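Long-range contacts in transmembrane beta-barrels (Synthetic construct, PDB 6X9Z), which is a de novo designed, eight-stranded antiparallel beta-barrel, built to fold as a transmembrane protein: residues S47-L52 with E75-N80; D19-V24 with G43-S48; L38-G43 with L52-G57; Y11-Y16 with D23-A28. All blocks are in the same frame, centred on the assembly; numbering follows the deposited sequence.

Interaction 1. Residues S47-L52 with E75-N80; sequences SSLNFL and EYNTDN
Phe-51 and Glu-75 make a stack of ring on carboxylate, the two planes only 18° apart. Glu-75 OE1 sits above the centre of the Phe-51 ring at 3.9 Å from its plane, while Glu-75 CD approaches Phe-51 CE1 at 3.6 Å. With Glu-75 CG anti to its carbonyl carbon (chi1 -67°), that methylene lies against the ring, 3.6 Å from Phe-51 CD1, and the extended chain carries the carboxylate on over the face. On the surface side, Leu-52 and Tyr-76 form a hydrogen-bonded pair: Leu-52 N reaches Tyr-76 O at 2.9 Å, and Tyr-76 N reaches Leu-52 O at 2.7 Å. Nearer the chain reversal, Thr-78 N gives Asn-50 O a weak bond, and Leu-49 CD1 packs against the carboxylate of Asp-79, 3.4 Å from OD1. Outside the two segments, the Phe-51 side chain touches Asp-23 and Val-25 of strand 22-31. Glu-75 lies close to Glu-53, a like charge that may raise the proton affinity of one of the two. The contact is the open end of the hairpin 49-59/66-77 of an antiparallel barrel, entered through a G1 bulge (Ser-48 and Leu-49 facing Asn-45) and left through a type I turn, Asn-77 to Asn-80.

Interaction 2. Residues D19-V24 with G43-S48; sequences DNTVDV and GWNNSS
Strands 22-24 and 43-45 run antiparallel at 158°, with Asp-23 facing Asn-45 in a non-hydrogen-bonded pair and Val-24 facing Trp-44 in a hydrogen-bonded one. The Asn-45 amide does most side-chain work. A chi1 of -178° sets its CG anti to the backbone N, and the amide, turned by chi2, donates from Asn-45 ND2 to Asp-23 OD2 at 2.9 Å and, almost straight, to Thr-21 OG1 at 3.2 Å. Both acceptors lie in the amide plane, although Asp-23 OD2 is met from above its own carboxylate plane. Thr-21 OG1 donates in turn to Asp-19 OD1 at 2.6 Å; Thr-21 N reaches the same oxygen from the same face. The other Asp-23 carboxylate oxygen is bonded to Asn-17 ND2. Asn-46 takes over where the strand ends: its OD1 accepts from Val-22 N, above the amide plane, at 2.7 Å, while Asn-46 N returns a bond to Val-22 O. On the outer face Val-24 CG2 meets the edge of the Trp-44 indole at CE3, 3.4 Å away. Asp-19 OD1, accepting from Thr-21 N, and Asn-45 OD1, accepting from Ser-47 N, each close an Asx turn, and amide and hydroxyl side chains join these two turns at the barrel rim.

Interaction 3. Residues L38-G43 with L52-G57; sequences LDVGYG and LEVGGG
Asp-39 N donates to Gly-55 O at 2.6 Å, the shortest polar bond between these two strands, and Gly-55 N answers with a bond to Asp-39 O. Two residues along, Gly-41 and Glu-53 exchange a second pair of backbone bonds, Glu-53 N reaching Gly-41 O at 2.9 Å. Between these pairs, Val-40 and Val-54 lie side by side on the outer surface, pointing the same way, with Val-40 CG1 4.1 Å from Val-54 CG2. The other face carries the charges. Both acids swing CG anti to the backbone N (chi1 -165° in Asp-39, 172° in Glu-53), and Asp-39 OD1 comes within 4.4 Å of Glu-53 OE2. Each side chain touches the opposite strand mainly through its CB, which lies 3.6 Å from Gly-55 O for Asp-39. The aspartate is firmly held: OD2 takes a salt bridge from Lys-71 and a hydrogen bond from Gln-29, and OD1 is bonded to Tyr-11 OH. Lys-71 also makes a long, weak ion pair with Glu-53. Gly-55 and Gly-56 are stretched almost flat, and the backbones of Leu-38 and Gly-56 approach to 4.3 Å between CA atoms. The chemistry is thus split by face: an apolar valine pair outside, consistent with contact with lipid, and inside a buried carboxylate whose charge is probably stabilised by Lys-71, which would also moderate repulsion between the two acids.

Interaction 4. Residues Y11-Y16 with D23-A28; sequences YVVVGY and DVVGGA
A chi1 of 67° sets CG of Tyr-11 between its backbone N and carbonyl carbon, and the ring then lies across the opposite strand over Gly-27. Gly-27 CA makes a CH-pi contact, 4.1 Å from the Tyr-11 ring centroid and 22° off the normal, while Gly-27 N stands over the centre of the same face. Tyr-11 CE2 extends as far as Ala-28 N, 3.3 Å away. Val-25 CG1, anti to its backbone N (chi1 179°), comes to the ring's edge, 4.0 Å from Tyr-11 CE1, and Val-13, side by side with Val-25 and pointing the same way, brings CG2 to 3.8 Å from Val-25 CB. Six backbone bonds underlie this packing, one reciprocal pair each for Tyr-11 with Gly-27, Val-13 with Val-25 and Gly-15 with Asp-23. Val-12 and Val-14 point to the outer face, where they touch Ile-118 and Ile-116 of strand 112-121. Inside, Tyr-11 also meets Met-101, and its hydroxyl is hydrogen-bonded to Asp-39 one strand further on. A tyrosine laid over a glycine of the neighbouring strand, with its hydroxyl held by an acid, matches the Tyr-Gly-Asp interaction of transmembrane beta-barrels, a case of aromatic rescue of glycine.

From the N terminus, interaction 4 comes first, closing the hairpin of strands 8-17 and 22-31. Interaction 2 then starts on the stretch where interaction 4 ends, sharing Asp-23 and Val-24, and closes the next hairpin, 22-31 with 36-45. Interaction 3 closes the hairpin of 36-45 and 49-59 and crosses interaction 2, with Gly-43 in common. Interaction 1 starts on Ser-47 and Ser-48, where interaction 2 ends, closes the hairpin of 49-59 and 66-77, and crosses interaction 3, sharing Leu-52 with it. None nests within another; each hairpin hands a strand to the next. The four contacts thus bind five consecutive strands of the barrel, and interactions 1 and 4 also meet inside it.

Interaction 1. Residues S47-L52 with E75-N80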
loop_
_atom_site.group_PDB
_atom_site.type_symbol
_atom_site.label_atom_id
_atom_site.label_comp_id
_atom_site.label_asym_id
_atom_site.label_seq_id
_atom_site.Cartn_x
_atom_site.Cartn_y
_atom_site.Cartn_z
ATOM N N SER A 47 12.479 -14.004 2.953
ATOM C CA SER A 47 13.392 -14.849 2.200
ATOM C C SER A 47 14.685 -14.120 1.857
ATOM O O SER A 47 15.400 -14.538 0.938
ATOM C CB SER A 47 12.715 -15.370 0.931
ATOM O OG SER A 47 12.438 -14.318 0.024
ATOM N N SER A 48 14.998 -13.044 2.589
ATOM C CA SER A 48 16.190 -12.218 2.378
ATOM C C SER A 48 16.168 -11.587 0.983
ATOM O O SER A 48 16.917 -11.948 0.071
ATOM C CB SER A 48 17.476 -13.019 2.618
ATOM O OG SER A 48 17.940 -12.811 3.940
ATOM N N LEU A 49 15.272 -10.606 0.860
ATOM C CA LEU A 49 15.010 -9.949 -0.416
ATOM C C LEU A 49 14.373 -8.598 -0.088
ATOM O O LEU A 49 13.197 -8.546 0.280
ATOM C CB LEU A 49 14.104 -10.804 -1.289
ATOM C CG LEU A 49 13.679 -10.250 -2.650
ATOM C CD1 LEU A 49 14.854 -10.255 -3.608
ATOM C CD2 LEU A 49 12.521 -11.050 -3.226
ATOM N N ASN A 50 15.165 -7.535 -0.183
ATOM C CA ASN A 50 14.667 -6.174 -0.060
ATOM C C ASN A 50 14.201 -5.678 -1.422
ATOM O O ASN A 50 14.697 -6.115 -2.463
ATOM C CB ASN A 50 15.750 -5.238 0.481
ATOM C CG ASN A 50 16.123 -5.535 1.921
ATOM O OD1 ASN A 50 15.268 -5.862 2.743
ATOM N ND2 ASN A 50 17.407 -5.407 2.235
ATOM N N PHE A 51 13.247 -4.750 -1.413
ATOM C CA PHE A 51 12.754 -4.206 -2.669
ATOM C C PHE A 51 12.266 -2.780 -2.468
ATOM O O PHE A 51 11.704 -2.438 -1.425
ATOM C CB PHE A 51 11.624 -5.060 -3.256
ATOM C CG PHE A 51 10.393 -5.101 -2.404
ATOM C CD1 PHE A 51 9.377 -4.174 -2.579
ATOM C CD2 PHE A 51 10.246 -6.071 -1.430
ATOM C CE1 PHE A 51 8.243 -4.212 -1.794
ATOM C CE2 PHE A 51 9.113 -6.116 -0.644
ATOM C CZ PHE A 51 8.109 -5.186 -0.825
ATOM N N LEU A 52 12.484 -1.961 -3.491
ATOM C CA LEU A 52 11.952 -0.609 -3.562
ATOM C C LEU A 52 10.698 -0.645 -4.427
ATOM O O LEU A 52 10.744 -1.100 -5.576
ATOM C CB LEU A 52 12.995 0.348 -4.144
ATOM C CG LEU A 52 12.907 1.843 -3.839
ATOM C CD1 LEU A 52 14.251 2.502 -4.119
ATOM C CD2 LEU A 52 11.816 2.508 -4.657
ATOM N N GLU A 75 8.069 -3.503 -8.073
ATOM C CA GLU A 75 8.978 -3.768 -6.964
ATOM C C GLU A 75 10.369 -4.004 -7.535
ATOM O O GLU A 75 10.615 -5.024 -8.186
ATOM C CB GLU A 75 8.507 -4.962 -6.139
ATOM C CG GLU A 75 7.208 -4.703 -5.398
ATOM C CD GLU A 75 6.750 -5.887 -4.579
ATOM O OE1 GLU A 75 7.438 -6.929 -4.599
ATOM O OE2 GLU A 75 5.700 -5.774 -3.912
ATOM N N TYR A 76 11.269 -3.056 -7.295
ATOM C CA TYR A 76 12.665 -3.165 -7.715
ATOM C C TYR A 76 13.391 -3.986 -6.659
ATOM O O TYR A 76 13.812 -3.470 -5.622
ATOM C CB TYR A 76 13.286 -1.783 -7.885
ATOM C CG TYR A 76 12.584 -0.897 -8.899
ATOM C CD1 TYR A 76 11.341 -0.332 -8.624
ATOM C CD2 TYR A 76 13.175 -0.606 -10.120
ATOM C CE1 TYR A 76 10.703 0.476 -9.547
ATOM C CE2 TYR A 76 12.545 0.202 -11.046
ATOM C CZ TYR A 76 11.312 0.739 -10.754
ATOM O OH TYR A 76 10.692 1.545 -11.678
ATOM N N ASN A 77 13.535 -5.284 -6.929
ATOM C CA ASN A 77 14.067 -6.214 -5.946
ATOM C C ASN A 77 15.587 -6.121 -5.866
ATOM O O ASN A 77 16.258 -5.599 -6.760
ATOM C CB ASN A 77 13.677 -7.650 -6.291
ATOM C CG ASN A 77 12.200 -7.805 -6.574
ATOM O OD1 ASN A 77 11.803 -8.079 -7.707
ATOM N ND2 ASN A 77 11.377 -7.640 -5.545
ATOM N N THR A 78 16.132 -6.667 -4.781
ATOM C CA THR A 78 17.575 -6.711 -4.603
ATOM C C THR A 78 18.223 -7.875 -5.343
ATOM O O THR A 78 19.435 -8.076 -5.211
ATOM C CB THR A 78 17.921 -6.774 -3.112
ATOM O OG1 THR A 78 19.342 -6.693 -2.945
ATOM C CG2 THR A 78 17.418 -8.064 -2.495
ATOM N N ASP A 79 17.447 -8.644 -6.108
ATOM C CA ASP A 79 17.977 -9.625 -7.044
ATOM C C ASP A 79 18.162 -9.047 -8.440
ATOM O O ASP A 79 18.307 -9.812 -9.402
ATOM C CB ASP A 79 17.059 -10.849 -7.105
ATOM C CG ASP A 79 17.099 -11.668 -5.833
ATOM O OD1 ASP A 79 17.833 -11.275 -4.902
ATOM O OD2 ASP A 79 16.400 -12.703 -5.763
ATOM N N ASN A 80 18.158 -7.716 -8.564
ATOM C CA ASN A 80 18.230 -7.026 -9.851
ATOM C C ASN A 80 17.031 -7.365 -10.732
ATOM O O ASN A 80 17.106 -7.292 -11.960
ATOM C CB ASN A 80 19.542 -7.329 -10.584
#

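Interaction 2. Residues D19-V24 with G43-S48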
loop_
_atom_site.group_PDB
_atom_site.type_symbol
_atom_site.label_atom_id
_atom_site.label_comp_id
_atom_site.label_asym_id
_atom_site.label_seq_id
_atom_site.Cartn_x
_atom_site.Cartn_y
_atom_site.Cartn_z
ATOM N N ASP A 19 3.148 -17.950 -1.188
ATOM C CA ASP A 19 4.306 -18.832 -1.142
ATOM C C ASP A 19 4.832 -19.035 0.277
ATOM O O ASP A 19 5.956 -19.523 0.446
ATOM C CB ASP A 19 5.419 -18.300 -2.049
ATOM C CG ASP A 19 5.949 -16.949 -1.601
ATOM O OD1 ASP A 19 5.353 -16.339 -0.688
ATOM O OD2 ASP A 19 6.966 -16.490 -2.166
ATOM N N ASN A 20 4.047 -18.663 1.289
ATOM C CA ASN A 20 4.411 -18.810 2.699
ATOM C C ASN A 20 5.632 -17.975 3.067
ATOM O O ASN A 20 6.355 -18.295 4.014
ATOM C CB ASN A 20 4.640 -20.275 3.076
ATOM C CG ASN A 20 3.407 -21.126 2.879
ATOM O OD1 ASN A 20 3.450 -22.159 2.206
ATOM N ND2 ASN A 20 2.298 -20.698 3.470
ATOM N N THR A 21 5.879 -16.910 2.320
ATOM C CA THR A 21 6.799 -15.873 2.755
ATOM C C THR A 21 6.001 -14.730 3.374
ATOM O O THR A 21 4.772 -14.679 3.291
ATOM C CB THR A 21 7.665 -15.381 1.591
ATOM O OG1 THR A 21 6.851 -14.696 0.631
ATOM C CG2 THR A 21 8.362 -16.554 0.917
ATOM N N VAL A 22 6.717 -13.813 4.021
ATOM C CA VAL A 22 6.114 -12.699 4.744
ATOM C C VAL A 22 6.889 -11.436 4.400
ATOM O O VAL A 22 8.125 -11.435 4.438
ATOM C CB VAL A 22 6.114 -12.941 6.269
ATOM C CG1 VAL A 22 5.670 -11.692 7.014
ATOM C CG2 VAL A 22 5.219 -14.124 6.629
ATOM N N ASP A 23 6.171 -10.374 4.046
ATOM C CA ASP A 23 6.767 -9.068 3.808
ATOM C C ASP A 23 6.410 -8.116 4.941
ATOM O O ASP A 23 5.326 -8.196 5.524
ATOM C CB ASP A 23 6.291 -8.445 2.486
ATOM C CG ASP A 23 6.527 -9.343 1.286
ATOM O OD1 ASP A 23 5.598 -10.093 0.919
ATOM O OD2 ASP A 23 7.631 -9.293 0.701
ATOM N N VAL A 24 7.332 -7.210 5.240
ATOM C CA VAL A 24 7.048 -6.017 6.026
ATOM C C VAL A 24 7.397 -4.823 5.146
ATOM O O VAL A 24 8.526 -4.721 4.651
ATOM C CB VAL A 24 7.826 -5.995 7.353
ATOM C CG1 VAL A 24 7.227 -6.994 8.330
ATOM C CG2 VAL A 24 9.293 -6.314 7.126
ATOM N N GLY A 43 10.409 -2.366 1.366
ATOM C CA GLY A 43 9.905 -3.588 1.946
ATOM C C GLY A 43 10.977 -4.638 2.124
ATOM O O GLY A 43 11.995 -4.637 1.424
ATOM N N TRP A 44 10.752 -5.536 3.073
ATOM C CA TRP A 44 11.649 -6.647 3.344
ATOM C C TRP A 44 10.840 -7.933 3.353
ATOM O O TRP A 44 9.784 -8.000 3.988
ATOM C CB TRP A 44 12.375 -6.452 4.679
ATOM C CG TRP A 44 13.158 -7.647 5.110
ATOM C CD1 TRP A 44 14.413 -7.995 4.708
ATOM C CD2 TRP A 44 12.737 -8.657 6.035
ATOM N NE1 TRP A 44 14.801 -9.162 5.324
ATOM C CE2 TRP A 44 13.789 -9.588 6.144
ATOM C CE3 TRP A 44 11.576 -8.864 6.782
ATOM C CZ2 TRP A 44 13.710 -10.708 6.966
ATOM C CZ3 TRP A 44 11.497 -9.976 7.594
ATOM C CH2 TRP A 44 12.559 -10.883 7.683
ATOM N N ASN A 45 11.331 -8.943 2.638
ATOM C CA ASN A 45 10.702 -10.253 2.574
ATOM C C ASN A 45 11.552 -11.242 3.359
ATOM O O ASN A 45 12.781 -11.239 3.248
ATOM C CB ASN A 45 10.544 -10.705 1.117
ATOM C CG ASN A 45 9.840 -12.048 0.983
ATOM O OD1 ASN A 45 10.478 -13.101 0.984
ATOM N ND2 ASN A 45 8.521 -12.011 0.841
ATOM N N ASN A 46 10.895 -12.079 4.166
ATOM C CA ASN A 46 11.632 -12.989 5.039
ATOM C C ASN A 46 12.392 -14.063 4.282
ATOM O O ASN A 46 12.902 -14.986 4.922
ATOM C CB ASN A 46 10.690 -13.642 6.053
ATOM C CG ASN A 46 9.653 -14.523 5.400
ATOM O OD1 ASN A 46 9.387 -14.409 4.206
ATOM N ND2 ASN A 46 9.045 -15.401 6.187
ATOM N N SER A 47 12.479 -14.004 2.953
ATOM C CA SER A 47 13.392 -14.849 2.200
ATOM C C SER A 47 14.685 -14.120 1.857
ATOM O O SER A 47 15.400 -14.538 0.938
ATOM C CB SER A 47 12.715 -15.370 0.931
ATOM O OG SER A 47 12.438 -14.318 0.024
ATOM N N SER A 48 14.998 -13.044 2.589
ATOM C CA SER A 48 16.190 -12.218 2.378
ATOM C C SER A 48 16.168 -11.587 0.983
ATOM O O SER A 48 16.917 -11.948 0.071
ATOM C CB SER A 48 17.476 -13.019 2.618
ATOM O OG SER A 48 17.940 -12.811 3.940
#

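Interaction 3. Residues L38-G43 with L52-G57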
loop_
_atom_site.group_PDB
_atom_site.type_symbol
_atom_site.label_atom_id
_atom_site.label_comp_id
_atom_site.label_asym_id
_atom_site.label_seq_id
_atom_site.Cartn_x
_atom_site.Cartn_y
_atom_site.Cartn_z
ATOM N N LEU A 38 0.129 8.697 -5.441
ATOM C CA LEU A 38 1.404 8.032 -5.636
ATOM C C LEU A 38 1.719 7.198 -4.405
ATOM O O LEU A 38 1.279 7.505 -3.295
ATOM C CB LEU A 38 2.524 9.041 -5.897
ATOM C CG LEU A 38 2.312 9.893 -7.152
ATOM C CD1 LEU A 38 3.391 10.961 -7.293
ATOM C CD2 LEU A 38 2.261 9.013 -8.393
ATOM N N ASP A 39 2.467 6.121 -4.622
ATOM C CA ASP A 39 2.845 5.209 -3.554
ATOM C C ASP A 39 4.316 4.873 -3.726
ATOM O O ASP A 39 4.742 4.479 -4.815
ATOM C CB ASP A 39 1.988 3.939 -3.581
ATOM C CG ASP A 39 2.087 3.133 -2.300
ATOM O OD1 ASP A 39 3.178 3.089 -1.693
ATOM O OD2 ASP A 39 1.067 2.536 -1.895
ATOM N N VAL A 40 5.086 5.069 -2.666
ATOM C CA VAL A 40 6.463 4.613 -2.580
ATOM C C VAL A 40 6.607 3.872 -1.263
ATOM O O VAL A 40 5.931 4.180 -0.276
ATOM C CB VAL A 40 7.482 5.771 -2.672
ATOM C CG1 VAL A 40 7.373 6.473 -4.020
ATOM C CG2 VAL A 40 7.263 6.760 -1.539
ATOM N N GLY A 41 7.489 2.879 -1.253
ATOM C CA GLY A 41 7.684 2.104 -0.049
ATOM C C GLY A 41 8.891 1.196 -0.115
ATOM O O GLY A 41 9.272 0.728 -1.191
ATOM N N TYR A 42 9.509 0.955 1.035
ATOM C CA TYR A 42 10.630 0.035 1.161
ATOM C C TYR A 42 10.144 -1.189 1.920
ATOM O O TYR A 42 9.525 -1.060 2.984
ATOM C CB TYR A 42 11.807 0.695 1.880
ATOM C CG TYR A 42 13.069 -0.143 1.929
ATOM C CD1 TYR A 42 14.039 -0.038 0.940
ATOM C CD2 TYR A 42 13.293 -1.032 2.970
ATOM C CE1 TYR A 42 15.196 -0.801 0.987
ATOM C CE2 TYR A 42 14.443 -1.797 3.025
ATOM C CZ TYR A 42 15.393 -1.676 2.033
ATOM O OH TYR A 42 16.542 -2.436 2.083
ATOM N N GLY A 43 10.409 -2.366 1.366
ATOM C CA GLY A 43 9.905 -3.588 1.946
ATOM C C GLY A 43 10.977 -4.638 2.124
ATOM O O GLY A 43 11.995 -4.637 1.424
ATOM N N LEU A 52 12.484 -1.961 -3.491
ATOM C CA LEU A 52 11.952 -0.609 -3.562
ATOM C C LEU A 52 10.698 -0.645 -4.427
ATOM O O LEU A 52 10.744 -1.100 -5.576
ATOM C CB LEU A 52 12.995 0.348 -4.144
ATOM C CG LEU A 52 12.907 1.843 -3.839
ATOM C CD1 LEU A 52 14.251 2.502 -4.119
ATOM C CD2 LEU A 52 11.816 2.508 -4.657
ATOM N N GLU A 53 9.583 -0.176 -3.877
ATOM C CA GLU A 53 8.295 -0.219 -4.555
ATOM C C GLU A 53 7.857 1.189 -4.928
ATOM O O GLU A 53 7.905 2.100 -4.094
ATOM C CB GLU A 53 7.240 -0.886 -3.674
ATOM C CG GLU A 53 5.836 -0.805 -4.228
ATOM C CD GLU A 53 4.834 -1.522 -3.348
ATOM O OE1 GLU A 53 5.165 -2.622 -2.849
ATOM O OE2 GLU A 53 3.725 -0.978 -3.142
ATOM N N VAL A 54 7.443 1.360 -6.182
ATOM C CA VAL A 54 6.952 2.635 -6.698
ATOM C C VAL A 54 5.722 2.358 -7.550
ATOM O O VAL A 54 5.728 1.441 -8.379
ATOM C CB VAL A 54 8.023 3.383 -7.519
ATOM C CG1 VAL A 54 7.402 4.543 -8.280
ATOM C CG2 VAL A 54 9.132 3.887 -6.612
ATOM N N GLY A 55 4.670 3.136 -7.338
ATOM C CA GLY A 55 3.461 2.976 -8.115
ATOM C C GLY A 55 2.404 3.941 -7.633
ATOM O O GLY A 55 2.702 4.920 -6.950
ATOM N N GLY A 56 1.163 3.644 -7.985
ATOM C CA GLY A 56 0.050 4.452 -7.532
ATOM C C GLY A 56 -1.253 3.828 -7.973
ATOM O O GLY A 56 -1.283 2.715 -8.502
ATOM N N GLY A 57 -2.337 4.558 -7.753
ATOM C CA GLY A 57 -3.629 4.058 -8.171
ATOM C C GLY A 57 -4.727 5.071 -7.957
ATOM O O GLY A 57 -4.481 6.276 -7.879
#

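Interaction 4. Residues Y11-Y16 with D23-A28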
loop_
_atom_site.group_PDB
_atom_site.type_symbol
_atom_site.label_atom_id
_atom_site.label_comp_id
_atom_site.label_asym_id
_atom_site.label_seq_id
_atom_site.Cartn_x
_atom_site.Cartn_y
_atom_site.Cartn_z
ATOM N N TYR A 11 2.592 4.626 6.065
ATOM C CA TYR A 11 1.983 3.359 6.419
ATOM C C TYR A 11 3.064 2.335 6.730
ATOM O O TYR A 11 4.204 2.447 6.269
ATOM C CB TYR A 11 1.073 2.840 5.298
ATOM C CG TYR A 11 1.788 2.449 4.021
ATOM C CD1 TYR A 11 2.314 1.172 3.863
ATOM C CD2 TYR A 11 1.917 3.344 2.965
ATOM C CE1 TYR A 11 2.956 0.796 2.705
ATOM C CE2 TYR A 11 2.562 2.977 1.795
ATOM C CZ TYR A 11 3.080 1.698 1.672
ATOM O OH TYR A 11 3.721 1.318 0.513
ATOM N N VAL A 12 2.688 1.340 7.524
ATOM C CA VAL A 12 3.517 0.164 7.759
ATOM C C VAL A 12 2.602 -1.049 7.729
ATOM O O VAL A 12 1.574 -1.075 8.414
ATOM C CB VAL A 12 4.289 0.251 9.090
ATOM C CG1 VAL A 12 5.434 1.244 8.970
ATOM C CG2 VAL A 12 3.366 0.659 10.219
ATOM N N VAL A 13 2.947 -2.041 6.911
ATOM C CA VAL A 13 2.090 -3.206 6.747
ATOM C C VAL A 13 2.923 -4.474 6.811
ATOM O O VAL A 13 4.117 -4.486 6.504
ATOM C CB VAL A 13 1.283 -3.176 5.430
ATOM C CG1 VAL A 13 0.464 -1.910 5.337
ATOM C CG2 VAL A 13 2.205 -3.327 4.224
ATOM N N VAL A 14 2.261 -5.550 7.216
ATOM C CA VAL A 14 2.812 -6.895 7.165
ATOM C C VAL A 14 1.969 -7.684 6.175
ATOM O O VAL A 14 0.737 -7.713 6.283
ATOM C CB VAL A 14 2.829 -7.560 8.551
ATOM C CG1 VAL A 14 1.497 -7.353 9.268
ATOM C CG2 VAL A 14 3.157 -9.034 8.422
ATOM N N GLY A 15 2.628 -8.293 5.197
ATOM C CA GLY A 15 1.957 -9.006 4.119
ATOM C C GLY A 15 2.321 -10.479 4.147
ATOM O O GLY A 15 3.492 -10.833 4.300
ATOM N N TYR A 16 1.310 -11.325 3.995
ATOM C CA TYR A 16 1.472 -12.775 4.002
ATOM C C TYR A 16 1.180 -13.287 2.596
ATOM O O TYR A 16 0.030 -13.256 2.145
ATOM C CB TYR A 16 0.546 -13.422 5.028
ATOM C CG TYR A 16 0.704 -12.883 6.431
ATOM C CD1 TYR A 16 1.505 -13.532 7.360
ATOM C CD2 TYR A 16 0.041 -11.727 6.831
ATOM C CE1 TYR A 16 1.646 -13.047 8.644
ATOM C CE2 TYR A 16 0.179 -11.232 8.109
ATOM C CZ TYR A 16 0.981 -11.897 9.013
ATOM O OH TYR A 16 1.121 -11.411 10.292
ATOM N N ASP A 23 6.171 -10.374 4.046
ATOM C CA ASP A 23 6.767 -9.068 3.808
ATOM C C ASP A 23 6.410 -8.116 4.941
ATOM O O ASP A 23 5.326 -8.196 5.524
ATOM C CB ASP A 23 6.291 -8.445 2.486
ATOM C CG ASP A 23 6.527 -9.343 1.286
ATOM O OD1 ASP A 23 5.598 -10.093 0.919
ATOM O OD2 ASP A 23 7.631 -9.293 0.701
ATOM N N VAL A 24 7.332 -7.210 5.240
ATOM C CA VAL A 24 7.048 -6.017 6.026
ATOM C C VAL A 24 7.397 -4.823 5.146
ATOM O O VAL A 24 8.526 -4.721 4.651
ATOM C CB VAL A 24 7.826 -5.995 7.353
ATOM C CG1 VAL A 24 7.227 -6.994 8.330
ATOM C CG2 VAL A 24 9.293 -6.314 7.126
ATOM N N VAL A 25 6.422 -3.949 4.918
ATOM C CA VAL A 25 6.575 -2.836 3.996
ATOM C C VAL A 25 6.285 -1.546 4.745
ATOM O O VAL A 25 5.236 -1.412 5.390
ATOM C CB VAL A 25 5.654 -2.978 2.770
ATOM C CG1 VAL A 25 5.812 -1.794 1.839
ATOM C CG2 VAL A 25 5.954 -4.279 2.025
ATOM N N GLY A 26 7.223 -0.607 4.671
ATOM C CA GLY A 26 7.008 0.737 5.175
ATOM C C GLY A 26 7.111 1.727 4.035
ATOM O O GLY A 26 7.991 1.596 3.175
ATOM N N GLY A 27 6.221 2.715 4.003
ATOM C CA GLY A 27 6.220 3.658 2.901
ATOM C C GLY A 27 5.273 4.834 3.054
ATOM O O GLY A 27 4.913 5.204 4.177
ATOM N N ALA A 28 4.852 5.417 1.933
ATOM C CA ALA A 28 3.953 6.560 1.975
ATOM C C ALA A 28 3.024 6.537 0.772
ATOM O O ALA A 28 3.372 6.027 -0.296
ATOM C CB ALA A 28 4.726 7.881 2.016
#